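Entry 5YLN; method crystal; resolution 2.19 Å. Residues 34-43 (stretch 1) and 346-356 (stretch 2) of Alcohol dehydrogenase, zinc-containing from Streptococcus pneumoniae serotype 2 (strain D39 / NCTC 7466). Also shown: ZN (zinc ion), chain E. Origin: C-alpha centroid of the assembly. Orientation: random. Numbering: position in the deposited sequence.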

# COMPACT_ATOMS: atom_id res chain seq x y z
N VAL A 34 28.65 0.20 -25.18
CA VAL A 34 28.48 -1.24 -25.16
C VAL A 34 28.04 -1.71 -26.55
O VAL A 34 27.18 -1.08 -27.17
CB VAL A 34 27.47 -1.67 -24.07
CG1 VAL A 34 27.25 -3.17 -24.09
CG2 VAL A 34 27.96 -1.23 -22.70
N ARG A 35 28.65 -2.79 -27.02
CA ARG A 35 28.19 -3.46 -28.23
C ARG A 35 27.13 -4.49 -27.86
O ARG A 35 27.41 -5.43 -27.11
CB ARG A 35 29.35 -4.15 -28.95
CG ARG A 35 28.88 -5.09 -30.05
CD ARG A 35 29.99 -5.49 -31.03
NE ARG A 35 31.16 -6.08 -30.37
CZ ARG A 35 31.22 -7.34 -29.94
NH1 ARG A 35 30.18 -8.15 -30.08
NH2 ARG A 35 32.33 -7.79 -29.37
N ILE A 36 25.90 -4.30 -28.37
CA ILE A 36 24.82 -5.21 -28.02
C ILE A 36 25.09 -6.57 -28.65
O ILE A 36 25.39 -6.68 -29.85
CB ILE A 36 23.45 -4.66 -28.47
CG1 ILE A 36 23.12 -3.33 -27.79
CG2 ILE A 36 22.36 -5.66 -28.17
CD1 ILE A 36 23.07 -3.39 -26.28
N VAL A 37 25.00 -7.62 -27.84
CA VAL A 37 25.07 -9.01 -28.31
C VAL A 37 23.68 -9.58 -28.52
O VAL A 37 23.40 -10.16 -29.57
CB VAL A 37 25.89 -9.87 -27.33
CG1 VAL A 37 25.76 -11.35 -27.65
CG2 VAL A 37 27.36 -9.45 -27.34
N LYS A 38 22.79 -9.43 -27.54
CA LYS A 38 21.43 -9.96 -27.61
C LYS A 38 20.47 -9.02 -26.90
O LYS A 38 20.83 -8.39 -25.91
CB LYS A 38 21.32 -11.36 -27.01
CG LYS A 38 21.75 -12.47 -27.94
CD LYS A 38 21.91 -13.79 -27.19
CE LYS A 38 22.57 -14.82 -28.09
NZ LYS A 38 22.52 -16.18 -27.53
N THR A 39 19.25 -8.93 -27.41
CA THR A 39 18.25 -8.04 -26.84
C THR A 39 16.90 -8.73 -26.95
O THR A 39 16.79 -9.88 -27.39
CB THR A 39 18.29 -6.67 -27.53
OG1 THR A 39 17.50 -5.73 -26.79
CG2 THR A 39 17.75 -6.75 -29.00
N THR A 40 15.85 -8.02 -26.53
CA THR A 40 14.47 -8.50 -26.62
C THR A 40 13.52 -7.30 -26.77
O THR A 40 13.94 -6.15 -26.86
CB THR A 40 14.16 -9.38 -25.39
OG1 THR A 40 12.87 -9.99 -25.50
CG2 THR A 40 14.20 -8.58 -24.13
N ILE A 41 12.22 -7.59 -26.81
CA ILE A 41 11.15 -6.59 -26.87
C ILE A 41 10.32 -6.70 -25.60
O ILE A 41 10.03 -7.80 -25.12
CB ILE A 41 10.24 -6.78 -28.10
CG1 ILE A 41 11.05 -7.04 -29.38
CG2 ILE A 41 9.35 -5.57 -28.30
CD1 ILE A 41 10.20 -7.60 -30.49
N CYS A 42 9.91 -5.56 -25.07
CA CYS A 42 9.02 -5.45 -23.93
C CYS A 42 7.66 -4.97 -24.40
O CYS A 42 7.54 -4.29 -25.42
CB CYS A 42 9.60 -4.48 -22.90
SG CYS A 42 8.49 -4.16 -21.52
N GLY A 43 6.61 -5.33 -23.66
CA GLY A 43 5.29 -4.81 -23.99
C GLY A 43 5.26 -3.29 -24.09
O GLY A 43 4.57 -2.74 -24.95
N LYS A 346 8.29 -14.23 -24.78
CA LYS A 346 9.45 -13.33 -25.03
C LYS A 346 10.30 -13.80 -26.22
O LYS A 346 10.54 -14.99 -26.40
CB LYS A 346 10.37 -13.22 -23.82
CG LYS A 346 9.85 -12.39 -22.65
CD LYS A 346 9.70 -10.94 -23.06
CE LYS A 346 10.20 -10.01 -22.02
NZ LYS A 346 10.78 -8.73 -22.55
N VAL A 347 10.79 -12.84 -27.01
CA VAL A 347 11.67 -13.15 -28.13
C VAL A 347 13.09 -12.74 -27.76
O VAL A 347 13.30 -11.85 -26.92
CB VAL A 347 11.23 -12.47 -29.45
CG1 VAL A 347 9.73 -12.58 -29.64
CG2 VAL A 347 11.70 -11.01 -29.51
N ILE A 348 14.06 -13.38 -28.38
CA ILE A 348 15.45 -12.96 -28.24
C ILE A 348 15.96 -12.54 -29.61
O ILE A 348 15.68 -13.19 -30.63
CB ILE A 348 16.34 -14.06 -27.60
CG1 ILE A 348 17.68 -13.49 -27.17
CG2 ILE A 348 16.60 -15.16 -28.54
CD1 ILE A 348 17.74 -13.16 -25.72
N ILE A 349 16.67 -11.42 -29.64
CA ILE A 349 17.17 -10.82 -30.87
C ILE A 349 18.68 -10.74 -30.77
O ILE A 349 19.20 -10.10 -29.85
CB ILE A 349 16.56 -9.43 -31.11
CG1 ILE A 349 15.03 -9.52 -31.17
CG2 ILE A 349 17.10 -8.84 -32.40
CD1 ILE A 349 14.33 -8.21 -30.87
N GLU A 350 19.39 -11.36 -31.72
CA GLU A 350 20.84 -11.48 -31.68
C GLU A 350 21.48 -10.57 -32.73
O GLU A 350 21.05 -10.55 -33.88
CB GLU A 350 21.28 -12.93 -31.92
CG GLU A 350 22.74 -13.15 -31.60
CD GLU A 350 23.17 -14.58 -31.82
OE1 GLU A 350 22.35 -15.39 -32.30
OE2 GLU A 350 24.34 -14.88 -31.51
N ASN A 351 22.53 -9.86 -32.32
CA ASN A 351 23.21 -8.90 -33.19
C ASN A 351 24.05 -9.67 -34.21
O ASN A 351 25.19 -10.07 -33.94
CB ASN A 351 24.08 -7.95 -32.36
CG ASN A 351 24.78 -6.89 -33.21
OD1 ASN A 351 24.75 -6.94 -34.45
ND2 ASN A 351 25.42 -5.95 -32.56
N ASP A 352 23.49 -9.85 -35.40
CA ASP A 352 24.17 -10.51 -36.51
C ASP A 352 24.91 -9.52 -37.40
O ASP A 352 25.40 -9.92 -38.46
CB ASP A 352 23.16 -11.30 -37.35
CG ASP A 352 22.09 -10.40 -38.00
OD1 ASP A 352 21.73 -9.38 -37.37
OD2 ASP A 352 21.61 -10.72 -39.12
N ILE A 353 24.99 -8.25 -37.01
CA ILE A 353 25.52 -7.20 -37.87
C ILE A 353 26.92 -6.79 -37.45
O ILE A 353 27.81 -6.64 -38.29
CB ILE A 353 24.57 -5.98 -37.91
CG1 ILE A 353 23.19 -6.39 -38.46
CG2 ILE A 353 25.17 -4.84 -38.76
CD1 ILE A 353 22.13 -5.29 -38.40
N SER A 354 27.15 -6.61 -36.15
CA SER A 354 28.38 -6.00 -35.68
C SER A 354 29.55 -6.98 -35.73
O SER A 354 29.40 -8.18 -35.51
CB SER A 354 28.20 -5.48 -34.25
OG SER A 354 27.14 -4.54 -34.15
N GLU A 355 30.74 -6.44 -36.01
CA GLU A 355 32.00 -7.13 -35.83
C GLU A 355 32.69 -6.64 -34.56
O GLU A 355 32.51 -5.49 -34.14
CB GLU A 355 32.92 -6.92 -37.03
CG GLU A 355 33.05 -8.14 -37.93
CD GLU A 355 33.78 -7.81 -39.22
OE1 GLU A 355 33.65 -6.66 -39.69
OE2 GLU A 355 34.49 -8.69 -39.75
N ALA A 356 33.50 -7.51 -33.96
CA ALA A 356 34.22 -7.19 -32.72
C ALA A 356 35.14 -5.97 -32.86
O ALA A 356 35.77 -5.77 -33.90
CB ALA A 356 35.03 -8.39 -32.26
ZN ZN E . 10.25 -3.12 -20.04
O HOH W 1 9.89 -10.08 -26.36

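Contact between residues 34-43 and the C-terminal stretch 346-356 of the zinc-containing alcohol dehydrogenase. In the backbone pairing, the strand through Arg35 and Lys38 runs antiparallel to strand 347-350, their directions 162° apart. Thr39 and Ile349 form a hydrogen-bonded pair, Thr39 N to Ile349 O and Ile349 N to Thr39 O, both 2.7 Å; Asn351 N continues the ladder to Val37 O (2.9 Å, nearly linear). Between these rungs Lys38 faces Glu350 in a non-hydrogen-bonded pair, and Lys38 CA lies 3.2 Å from Ile349 O in a CA-H...O contact. Side chains add further hydrogen bonds. Asn351 ND2 donates to Ile36 O (2.8 Å) and, side chain to side chain within the second stretch, to Ser354 OG (2.7 Å), while Asn351 OD1 accepts from Ile353 N (2.9 Å) and Ser354 N (3.0 Å), so one amide both joins the stretches and braces the turn after the strand. Thr40 OG1 donates to Val347 O at a very short 2.4 Å, and Lys346 NZ reaches Ile41 O (2.8 Å). A single water bridges the stretches: it donates to Thr40 OG1 (3.1 Å) and Ile41 O (2.6 Å) and accepts from Val347 N (3.0 Å). In apolar packing, Ile41 meets both Val347 (CD1 to CG2, 3.9 Å) and Ile349 (CG1 to CD1, 3.8 Å). The opposite charges of Lys38 NZ and Glu350 OE2, 4.6 Å apart, stay beyond salt-bridge range. Cys42 SG binds zinc (ZN) at 2.5 Å.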